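PDB 3PNZ: phosphotriesterase family protein from Listeria monocytogenes serotype 4b str. H7858, which probably hydrolyses phosphorylated sugar lactones, as a zinc-dependent lactonase of the amidohydrolase fold. Local coordinates for residues A30-R35 with K97-D102; K47-V52 with A79-E84; W122-T127 with T163-K168. One frame throughout, in Å; residues are numbered along the deposited sequence.

How the contacts relate
Contacts 1 and 3 lie at the surface, while contact 2 is largely buried. Contact 1 joins the short helix 30-33 to the loop after strand 88-92, and it is aromatic with a polar, watered rim. Contact 2 packs helix 45-57 against helix 75-85 through aliphatic groups, with one amide-carboxylate bond at its edge. Contact 3 brings the end of helix 119-124 and the turn after it to the start of helix 164-180, and a lysine ammonium bonded to backbone carbonyls dominates it. Contacts 1 and 3 touch: S98 bonds to E166, and W101 packs on I123 and L165. Contact 2 stands apart, its nearest atoms about 14 Å from contact 1 and about 20 Å from contact 3.

Contact 1. Residues A30-R35 with K97-D102; sequences AYWQER and KSFLWD. With PO4 (phosphate ion), chain K.
Y31 stands at the centre, and F99 meets it in a T-shaped (edge-to-face) pair. The F99 edge points at the Y31 face, with ring planes at 70° and F99 CE1 3.7 Å from Y31 CE2. Y31 has CG anti to its backbone N (chi1 177°), which sends the ring toward 97-102. F99 CG sits in the crowded position between its backbone N and carbonyl carbon. F99 CE1 also reaches W32 CZ2 at 3.6 Å, so the three rings form a cluster. L100 CD2 lies against Y31 CB at 3.8 Å.

The guanidinium of R35 covers the other face of Y31, with NH1 toward the ring rim. R35 NH1 also bonds to Y31 O at 3.0 Å. R35 NH2 makes a salt bridge to D102 OD2 at 3.1 Å. The bond is almost straight (173°) and lies in the guanidinium plane, but it meets OD2 from above the carboxylate plane. A water shared by E34 OE1, R35 NH1 and D102 OD2 bridges this rim. E34 OE2 turns to K104 N.

On another side, one water links W32 NE1 to K97 NZ. K97 NZ also holds two oxygens of a phosphate ion, which N96 binds too. The arrangement is an aromatic cluster between short helix 30-33, which follows strand 19-23, and the loop after strand 88-92, near the zinc site of an amidohydrolase TIM barrel.

Contact 2. Residues K47-V52 with A79-E84; sequences KSQLDV and AQISKE
I81 forms the tight part of this contact. Its CB points toward helix 45-57, and its branches meet three residues there. CG2, anti to the backbone N, packs on V52 CB at 3.9 Å and touches both V52 methyls. CG1 lies against Q49 CB at 4.0 Å. CD1, at the end of the extended chain, meets S48 CB at 4.0 Å. I81, V52 and S48 are all buried. S48 OG bonds to Y282 OH and I25 O.

The outer side is looser and polar. Q49 leaves its helix with CG anti to the backbone N (chi1 177°) and runs extended to E84. Q49 NE2 donates to E84 OE1 at 2.9 Å in a nearly straight bond (168°). The donor lies in its own amide plane but above the carboxylate plane, and the two planes are almost perpendicular. E84 OE2 takes a second bond from Q80 NE2 on its anti lone pair. K45 binds both side chains, through Q49 OE1 and in a salt bridge to E84 OE2. E84 itself is exposed, so this network edges the solvent.

The segment axes approach to 10.1 Å and run in broadly the same direction, crossing at -41°. This is the packing of neighbouring outer helices in a TIM barrel, here the helices that precede strands 62-65 and 88-92.

Contact 3. Residues W122-T127 with T163-K168; sequences WIENTT and TPLEEK
K168 starts with CG anti to its backbone N (chi1 -177°), and the rest of the chain stays extended. This carries NZ across to the turn that follows helix 119-124. L165 has CG anti to its carbonyl carbon (chi1 -82°), which sets its methyls against I123 and E124. E124 has CG anti to its backbone N, but bends at chi2 (58°), so its carboxylate folds back over L165.

K168 NZ donates to two backbone carbonyls. K168 NZ meets I123 O at 2.9 Å, nearly along the C=O axis. K168 NZ meets T126 O at 2.7 Å, from above the carbonyl plane. A water accepts from K168 NZ at 2.9 Å and gives only a weak bond to E124 OE2. The E124 carboxylate is near but makes no direct salt bridge. T126 OG1 donates to W122 O at 2.7 Å and so ties the turn back to its own helix.

The apolar part is small. L165 CD2 lies 4.0 Å from I123 CG2, and E124 OE1 rests beside both L165 methyls. I123 also packs on L131.

T163 and E166 form a capping box at the start of helix 164-180. T163 OG1 accepts from E166 N, and E166 OE1 accepts from T163 N.

The lysine charge is thus met chiefly by neutral carbonyl oxygens. I123 O lies in the last turn of helix 119-124, where the helix dipole would be expected to favour a positive group. The ammonium probably stays protonated and fixes the turn to the neighbouring helix.

Contact 1. Residues A30-R35 with K97-D102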
loop_
_atom_site.group_PDB
_atom_site.type_symbol
_atom_site.label_atom_id
_atom_site.label_comp_id
_atom_site.label_asym_id
_atom_site.label_seq_id
_atom_site.Cartn_x
_atom_site.Cartn_y
_atom_site.Cartn_z
ATOM N N ALA A 30 -11.824 -11.152 5.549
ATOM C CA ALA A 30 -12.503 -12.234 6.257
ATOM C C ALA A 30 -12.569 -11.961 7.752
ATOM O O ALA A 30 -13.623 -12.082 8.372
ATOM C CB ALA A 30 -11.807 -13.558 5.998
ATOM N N TYR A 31 -11.430 -11.593 8.324
ATOM C CA TYR A 31 -11.343 -11.341 9.755
ATOM C C TYR A 31 -12.417 -10.357 10.226
ATOM O O TYR A 31 -13.048 -10.567 11.265
ATOM C CB TYR A 31 -9.945 -10.837 10.115
ATOM C CG TYR A 31 -9.797 -10.478 11.567
ATOM C CD1 TYR A 31 -9.337 -11.407 12.488
ATOM C CD2 TYR A 31 -10.141 -9.213 12.024
ATOM C CE1 TYR A 31 -9.206 -11.081 13.824
ATOM C CE2 TYR A 31 -10.016 -8.882 13.352
ATOM C CZ TYR A 31 -9.550 -9.817 14.249
ATOM O OH TYR A 31 -9.421 -9.484 15.579
ATOM N N TRP A 32 -12.635 -9.293 9.458
ATOM C CA TRP A 32 -13.613 -8.277 9.839
ATOM C C TRP A 32 -15.051 -8.690 9.515
ATOM O O TRP A 32 -15.967 -8.443 10.304
ATOM C CB TRP A 32 -13.270 -6.929 9.199
ATOM C CG TRP A 32 -12.017 -6.326 9.764
ATOM C CD1 TRP A 32 -10.890 -5.962 9.077
ATOM C CD2 TRP A 32 -11.763 -6.022 11.139
ATOM N NE1 TRP A 32 -9.953 -5.451 9.944
ATOM C CE2 TRP A 32 -10.465 -5.474 11.215
ATOM C CE3 TRP A 32 -12.510 -6.157 12.316
ATOM C CZ2 TRP A 32 -9.898 -5.061 12.418
ATOM C CZ3 TRP A 32 -11.941 -5.747 13.514
ATOM C CH2 TRP A 32 -10.649 -5.209 13.554
ATOM N N GLN A 33 -15.237 -9.323 8.359
ATOM C CA GLN A 33 -16.543 -9.838 7.966
ATOM C C GLN A 33 -17.084 -10.802 9.024
ATOM O O GLN A 33 -18.261 -10.760 9.383
ATOM C CB GLN A 33 -16.434 -10.560 6.620
ATOM C CG GLN A 33 -17.768 -10.997 6.036
ATOM C CD GLN A 33 -17.599 -11.879 4.817
ATOM O OE1 GLN A 33 -16.707 -12.730 4.769
ATOM N NE2 GLN A 33 -18.458 -11.687 3.823
ATOM N N GLU A 34 -16.214 -11.670 9.522
ATOM C CA GLU A 34 -16.611 -12.650 10.524
ATOM C C GLU A 34 -16.994 -11.986 11.842
ATOM O O GLU A 34 -17.700 -12.582 12.655
ATOM C CB GLU A 34 -15.501 -13.682 10.734
ATOM C CG GLU A 34 -15.304 -14.596 9.522
ATOM C CD GLU A 34 -14.024 -15.408 9.584
ATOM O OE1 GLU A 34 -13.576 -15.735 10.701
ATOM O OE2 GLU A 34 -13.467 -15.722 8.507
ATOM N N ARG A 35 -16.538 -10.752 12.050
ATOM C CA ARG A 35 -16.816 -10.031 13.292
ATOM C C ARG A 35 -17.862 -8.942 13.111
ATOM O O ARG A 35 -18.049 -8.093 13.986
ATOM C CB ARG A 35 -15.533 -9.438 13.870
ATOM C CG ARG A 35 -14.673 -10.482 14.548
ATOM C CD ARG A 35 -13.257 -10.012 14.786
ATOM N NE ARG A 35 -12.483 -11.077 15.414
ATOM C CZ ARG A 35 -12.120 -12.191 14.790
ATOM N NH1 ARG A 35 -12.458 -12.383 13.518
ATOM N NH2 ARG A 35 -11.420 -13.112 15.435
ATOM N N LYS A 97 -1.120 -8.323 7.476
ATOM C CA LYS A 97 -0.827 -8.283 8.917
ATOM C C LYS A 97 -1.397 -9.518 9.638
ATOM O O LYS A 97 -2.501 -9.956 9.325
ATOM C CB LYS A 97 -1.368 -6.993 9.556
ATOM C CG LYS A 97 -2.836 -6.696 9.256
ATOM C CD LYS A 97 -3.155 -5.245 9.571
ATOM C CE LYS A 97 -4.570 -4.874 9.184
ATOM N NZ LYS A 97 -4.783 -3.390 9.271
ATOM N N SER A 98 -0.659 -10.051 10.608
ATOM C CA SER A 98 -0.947 -11.383 11.150
ATOM C C SER A 98 -2.254 -11.540 11.923
ATOM O O SER A 98 -2.781 -12.648 12.000
ATOM C CB SER A 98 0.211 -11.908 12.000
ATOM O OG SER A 98 0.322 -11.183 13.215
ATOM N N PHE A 99 -2.788 -10.464 12.495
ATOM C CA PHE A 99 -4.051 -10.606 13.221
ATOM C C PHE A 99 -5.196 -10.999 12.285
ATOM O O PHE A 99 -6.145 -11.662 12.700
ATOM C CB PHE A 99 -4.378 -9.383 14.112
ATOM C CG PHE A 99 -5.023 -8.217 13.390
ATOM C CD1 PHE A 99 -6.343 -8.279 12.959
ATOM C CD2 PHE A 99 -4.325 -7.031 13.202
ATOM C CE1 PHE A 99 -6.943 -7.196 12.319
ATOM C CE2 PHE A 99 -4.919 -5.942 12.562
ATOM C CZ PHE A 99 -6.228 -6.028 12.121
ATOM N N LEU A 100 -5.080 -10.630 11.012
ATOM C CA LEU A 100 -6.075 -11.009 10.009
ATOM C C LEU A 100 -6.091 -12.507 9.733
ATOM O O LEU A 100 -7.047 -13.026 9.156
ATOM C CB LEU A 100 -5.789 -10.297 8.685
ATOM C CG LEU A 100 -5.893 -8.778 8.678
ATOM C CD1 LEU A 100 -5.341 -8.250 7.357
ATOM C CD2 LEU A 100 -7.343 -8.366 8.893
ATOM N N TRP A 101 -5.026 -13.196 10.116
ATOM C CA TRP A 101 -4.840 -14.581 9.683
ATOM C C TRP A 101 -5.783 -15.566 10.368
ATOM O O TRP A 101 -5.822 -16.747 10.014
ATOM C CB TRP A 101 -3.379 -15.006 9.841
ATOM C CG TRP A 101 -2.469 -14.168 8.998
ATOM C CD1 TRP A 101 -2.846 -13.288 8.018
ATOM C CD2 TRP A 101 -1.042 -14.126 9.048
ATOM N NE1 TRP A 101 -1.736 -12.696 7.463
ATOM C CE2 TRP A 101 -0.616 -13.190 8.080
ATOM C CE3 TRP A 101 -0.080 -14.776 9.825
ATOM C CZ2 TRP A 101 0.728 -12.897 7.866
ATOM C CZ3 TRP A 101 1.262 -14.485 9.608
ATOM C CH2 TRP A 101 1.650 -13.555 8.634
ATOM N N ASP A 102 -6.549 -15.079 11.339
ATOM C CA ASP A 102 -7.564 -15.902 11.982
ATOM C C ASP A 102 -8.722 -16.133 11.013
ATOM O O ASP A 102 -9.483 -17.092 11.157
ATOM C CB ASP A 102 -8.070 -15.232 13.259
ATOM C CG ASP A 102 -9.137 -16.051 13.968
ATOM O OD1 ASP A 102 -8.800 -17.119 14.527
ATOM O OD2 ASP A 102 -10.312 -15.620 13.972
HETATM P P PO4 K . -4.511 -1.811 6.540
HETATM O O1 PO4 K . -5.308 -2.665 5.580
HETATM O O2 PO4 K . -3.361 -2.628 7.066
HETATM O O3 PO4 K . -3.951 -0.594 5.860
HETATM O O4 PO4 K . -5.401 -1.319 7.654
HETATM O O HOH W 1 -8.883 -12.010 7.147
HETATM O O HOH W 2 -7.855 -3.428 9.375
HETATM O O HOH W 3 -11.611 -14.510 11.940
HETATM O O HOH W 4 -12.089 -18.004 11.306
#

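Contact 2. Residues K47-V52 with A79-E84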
loop_
_atom_site.group_PDB
_atom_site.type_symbol
_atom_site.label_atom_id
_atom_site.label_comp_id
_atom_site.label_asym_id
_atom_site.label_seq_id
_atom_site.Cartn_x
_atom_site.Cartn_y
_atom_site.Cartn_z
ATOM N N LYS A 47 -20.301 1.888 -5.834
ATOM C CA LYS A 47 -19.997 2.967 -4.891
ATOM C C LYS A 47 -18.495 3.275 -4.864
ATOM O O LYS A 47 -18.095 4.440 -4.926
ATOM C CB LYS A 47 -20.533 2.657 -3.487
ATOM C CG LYS A 47 -22.058 2.705 -3.398
ATOM C CD LYS A 47 -22.569 2.417 -1.991
ATOM C CE LYS A 47 -24.089 2.488 -1.949
ATOM N NZ LYS A 47 -24.623 2.166 -0.605
ATOM N N SER A 48 -17.668 2.234 -4.793
ATOM C CA SER A 48 -16.224 2.434 -4.855
ATOM C C SER A 48 -15.864 3.154 -6.138
ATOM O O SER A 48 -15.049 4.077 -6.141
ATOM C CB SER A 48 -15.473 1.108 -4.757
ATOM O OG SER A 48 -15.762 0.444 -3.542
ATOM N N GLN A 49 -16.500 2.749 -7.234
ATOM C CA GLN A 49 -16.210 3.347 -8.531
ATOM C C GLN A 49 -16.483 4.851 -8.568
ATOM O O GLN A 49 -15.747 5.613 -9.196
ATOM C CB GLN A 49 -16.979 2.628 -9.645
ATOM C CG GLN A 49 -16.772 3.260 -11.003
ATOM C CD GLN A 49 -17.283 2.388 -12.134
ATOM O OE1 GLN A 49 -17.376 1.165 -11.997
ATOM N NE2 GLN A 49 -17.615 3.012 -13.256
ATOM N N LEU A 50 -17.537 5.292 -7.892
ATOM C CA LEU A 50 -17.849 6.715 -7.872
ATOM C C LEU A 50 -16.716 7.535 -7.242
ATOM O O LEU A 50 -16.400 8.625 -7.720
ATOM C CB LEU A 50 -19.181 6.970 -7.170
ATOM C CG LEU A 50 -20.400 6.464 -7.946
ATOM C CD1 LEU A 50 -21.653 6.453 -7.074
ATOM C CD2 LEU A 50 -20.613 7.305 -9.189
ATOM N N ASP A 51 -16.095 7.012 -6.183
ATOM C CA ASP A 51 -14.937 7.692 -5.598
ATOM C C ASP A 51 -13.730 7.686 -6.547
ATOM O O ASP A 51 -13.055 8.700 -6.719
ATOM C CB ASP A 51 -14.545 7.075 -4.253
ATOM C CG ASP A 51 -15.337 7.659 -3.084
ATOM O OD1 ASP A 51 -14.746 8.407 -2.263
ATOM O OD2 ASP A 51 -16.548 7.368 -2.987
ATOM N N VAL A 52 -13.453 6.541 -7.153
ATOM C CA VAL A 52 -12.348 6.460 -8.104
ATOM C C VAL A 52 -12.580 7.439 -9.263
ATOM O O VAL A 52 -11.649 8.093 -9.744
ATOM C CB VAL A 52 -12.151 5.019 -8.622
ATOM C CG1 VAL A 52 -11.062 4.973 -9.699
ATOM C CG2 VAL A 52 -11.803 4.094 -7.469
ATOM N N ALA A 79 -10.615 -4.553 -11.220
ATOM C CA ALA A 79 -10.268 -4.519 -12.639
ATOM C C ALA A 79 -11.367 -3.837 -13.449
ATOM O O ALA A 79 -11.084 -3.030 -14.333
ATOM C CB ALA A 79 -10.004 -5.932 -13.166
ATOM N N GLN A 80 -12.622 -4.141 -13.131
ATOM C CA GLN A 80 -13.741 -3.527 -13.840
ATOM C C GLN A 80 -13.788 -2.016 -13.607
ATOM O O GLN A 80 -14.056 -1.246 -14.525
ATOM C CB GLN A 80 -15.068 -4.182 -13.442
ATOM C CG GLN A 80 -16.249 -3.693 -14.262
ATOM C CD GLN A 80 -16.121 -4.062 -15.732
ATOM O OE1 GLN A 80 -15.530 -5.087 -16.076
ATOM N NE2 GLN A 80 -16.669 -3.223 -16.605
ATOM N N ILE A 81 -13.504 -1.589 -12.378
ATOM C CA ILE A 81 -13.450 -0.165 -12.068
ATOM C C ILE A 81 -12.351 0.533 -12.865
ATOM O O ILE A 81 -12.559 1.613 -13.419
ATOM C CB ILE A 81 -13.228 0.065 -10.554
ATOM C CG1 ILE A 81 -14.437 -0.455 -9.764
ATOM C CG2 ILE A 81 -13.001 1.540 -10.265
ATOM C CD1 ILE A 81 -14.284 -0.384 -8.241
ATOM N N SER A 82 -11.176 -0.092 -12.913
ATOM C CA SER A 82 -10.066 0.423 -13.704
ATOM C C SER A 82 -10.499 0.618 -15.157
ATOM O O SER A 82 -10.313 1.688 -15.737
ATOM C CB SER A 82 -8.883 -0.541 -13.650
ATOM O OG SER A 82 -7.783 -0.035 -14.388
ATOM N N LYS A 83 -11.085 -0.425 -15.731
ATOM C CA LYS A 83 -11.562 -0.356 -17.110
ATOM C C LYS A 83 -12.535 0.802 -17.339
ATOM O O LYS A 83 -12.386 1.565 -18.295
ATOM C CB LYS A 83 -12.216 -1.676 -17.514
ATOM C CG LYS A 83 -12.861 -1.633 -18.892
ATOM C CD LYS A 83 -12.733 -2.964 -19.609
ATOM C CE LYS A 83 -13.483 -4.069 -18.891
ATOM N NZ LYS A 83 -13.549 -5.297 -19.742
ATOM N N GLU A 84 -13.523 0.939 -16.459
ATOM C CA GLU A 84 -14.566 1.952 -16.634
ATOM C C GLU A 84 -14.112 3.388 -16.365
ATOM O O GLU A 84 -14.579 4.319 -17.016
ATOM C CB GLU A 84 -15.811 1.615 -15.801
ATOM C CG GLU A 84 -16.510 0.321 -16.201
ATOM C CD GLU A 84 -17.847 0.140 -15.506
ATOM O OE1 GLU A 84 -18.554 1.151 -15.310
ATOM O OE2 GLU A 84 -18.189 -1.009 -15.155
#

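Contact 3. Residues W122-T127 with T163-K168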
loop_
_atom_site.group_PDB
_atom_site.type_symbol
_atom_site.label_atom_id
_atom_site.label_comp_id
_atom_site.label_asym_id
_atom_site.label_seq_id
_atom_site.Cartn_x
_atom_site.Cartn_y
_atom_site.Cartn_z
ATOM N N TRP A 122 -2.564 -22.159 6.971
ATOM C CA TRP A 122 -1.815 -22.148 5.721
ATOM C C TRP A 122 -0.368 -21.733 5.942
ATOM O O TRP A 122 0.560 -22.451 5.577
ATOM C CB TRP A 122 -2.494 -21.214 4.720
ATOM C CG TRP A 122 -1.667 -20.846 3.516
ATOM C CD1 TRP A 122 -0.889 -21.679 2.757
ATOM C CD2 TRP A 122 -1.566 -19.547 2.917
ATOM N NE1 TRP A 122 -0.301 -20.972 1.731
ATOM C CE2 TRP A 122 -0.700 -19.663 1.809
ATOM C CE3 TRP A 122 -2.110 -18.295 3.222
ATOM C CZ2 TRP A 122 -0.375 -18.574 0.999
ATOM C CZ3 TRP A 122 -1.785 -17.214 2.418
ATOM C CH2 TRP A 122 -0.926 -17.362 1.317
ATOM N N ILE A 123 -0.183 -20.572 6.560
ATOM C CA ILE A 123 1.143 -19.994 6.707
ATOM C C ILE A 123 2.023 -20.812 7.646
ATOM O O ILE A 123 3.217 -20.980 7.400
ATOM C CB ILE A 123 1.049 -18.518 7.144
ATOM C CG1 ILE A 123 0.385 -17.705 6.026
ATOM C CG2 ILE A 123 2.430 -17.975 7.489
ATOM C CD1 ILE A 123 -0.079 -16.313 6.424
ATOM N N GLU A 124 1.423 -21.356 8.700
ATOM C CA GLU A 124 2.165 -22.170 9.652
ATOM C C GLU A 124 2.660 -23.472 9.017
ATOM O O GLU A 124 3.775 -23.922 9.284
ATOM C CB GLU A 124 1.301 -22.462 10.885
ATOM C CG GLU A 124 1.949 -23.392 11.893
ATOM C CD GLU A 124 3.277 -22.865 12.413
ATOM O OE1 GLU A 124 3.258 -21.976 13.291
ATOM O OE2 GLU A 124 4.339 -23.343 11.951
ATOM N N ASN A 125 1.838 -24.058 8.152
ATOM C CA ASN A 125 2.126 -25.386 7.615
ATOM C C ASN A 125 2.689 -25.421 6.197
ATOM O O ASN A 125 2.754 -26.479 5.570
ATOM C CB ASN A 125 0.883 -26.269 7.730
ATOM C CG ASN A 125 0.495 -26.526 9.173
ATOM O OD1 ASN A 125 1.143 -27.309 9.870
ATOM N ND2 ASN A 125 -0.554 -25.857 9.635
ATOM N N THR A 126 3.114 -24.265 5.699
ATOM C CA THR A 126 3.676 -24.162 4.361
ATOM C C THR A 126 5.108 -23.659 4.469
ATOM O O THR A 126 5.394 -22.765 5.266
ATOM C CB THR A 126 2.833 -23.208 3.496
ATOM O OG1 THR A 126 1.494 -23.710 3.407
ATOM C CG2 THR A 126 3.416 -23.059 2.100
ATOM N N THR A 127 6.016 -24.246 3.694
ATOM C CA THR A 127 7.423 -23.872 3.777
ATOM C C THR A 127 7.605 -22.459 3.238
ATOM O O THR A 127 6.821 -22.001 2.414
ATOM C CB THR A 127 8.322 -24.807 2.953
ATOM O OG1 THR A 127 7.982 -24.687 1.567
ATOM C CG2 THR A 127 8.151 -26.257 3.396
ATOM N N THR A 163 6.658 -11.286 14.941
ATOM C CA THR A 163 6.522 -12.667 15.391
ATOM C C THR A 163 7.288 -13.599 14.458
ATOM O O THR A 163 7.648 -13.210 13.342
ATOM C CB THR A 163 5.056 -13.101 15.419
ATOM O OG1 THR A 163 4.545 -13.149 14.078
ATOM C CG2 THR A 163 4.220 -12.125 16.249
ATOM N N PRO A 164 7.563 -14.829 14.919
ATOM C CA PRO A 164 8.191 -15.818 14.039
ATOM C C PRO A 164 7.456 -16.001 12.711
ATOM O O PRO A 164 8.117 -16.051 11.676
ATOM C CB PRO A 164 8.157 -17.099 14.878
ATOM C CG PRO A 164 8.290 -16.596 16.293
ATOM C CD PRO A 164 7.482 -15.306 16.315
ATOM N N LEU A 165 6.130 -16.083 12.722
ATOM C CA LEU A 165 5.399 -16.294 11.471
ATOM C C LEU A 165 5.471 -15.055 10.591
ATOM O O LEU A 165 5.565 -15.157 9.369
ATOM C CB LEU A 165 3.940 -16.672 11.720
ATOM C CG LEU A 165 3.657 -18.139 12.051
ATOM C CD1 LEU A 165 2.161 -18.357 12.235
ATOM C CD2 LEU A 165 4.195 -19.050 10.957
ATOM N N GLU A 166 5.423 -13.880 11.213
ATOM C CA GLU A 166 5.542 -12.649 10.440
ATOM C C GLU A 166 6.900 -12.612 9.760
ATOM O O GLU A 166 7.004 -12.278 8.581
ATOM C CB GLU A 166 5.349 -11.411 11.321
ATOM C CG GLU A 166 3.883 -11.119 11.642
ATOM C CD GLU A 166 3.696 -10.174 12.826
ATOM O OE1 GLU A 166 4.693 -9.754 13.443
ATOM O OE2 GLU A 166 2.534 -9.851 13.136
ATOM N N GLU A 167 7.940 -12.956 10.509
ATOM C CA GLU A 167 9.294 -12.987 9.976
ATOM C C GLU A 167 9.409 -13.940 8.789
ATOM O O GLU A 167 10.076 -13.636 7.794
ATOM C CB GLU A 167 10.282 -13.409 11.066
ATOM C CG GLU A 167 11.703 -13.551 10.571
ATOM C CD GLU A 167 12.655 -13.984 11.664
ATOM O OE1 GLU A 167 12.351 -13.730 12.849
ATOM O OE2 GLU A 167 13.700 -14.578 11.342
ATOM N N LYS A 168 8.782 -15.102 8.923
ATOM C CA LYS A 168 8.702 -16.069 7.832
ATOM C C LYS A 168 8.135 -15.421 6.566
ATOM O O LYS A 168 8.689 -15.603 5.469
ATOM C CB LYS A 168 7.838 -17.259 8.254
ATOM C CG LYS A 168 7.724 -18.385 7.224
ATOM C CD LYS A 168 6.700 -19.424 7.716
ATOM C CE LYS A 168 6.930 -20.801 7.111
ATOM N NZ LYS A 168 6.000 -21.802 7.707
HETATM O O HOH W 5 7.024 -22.063 10.389
#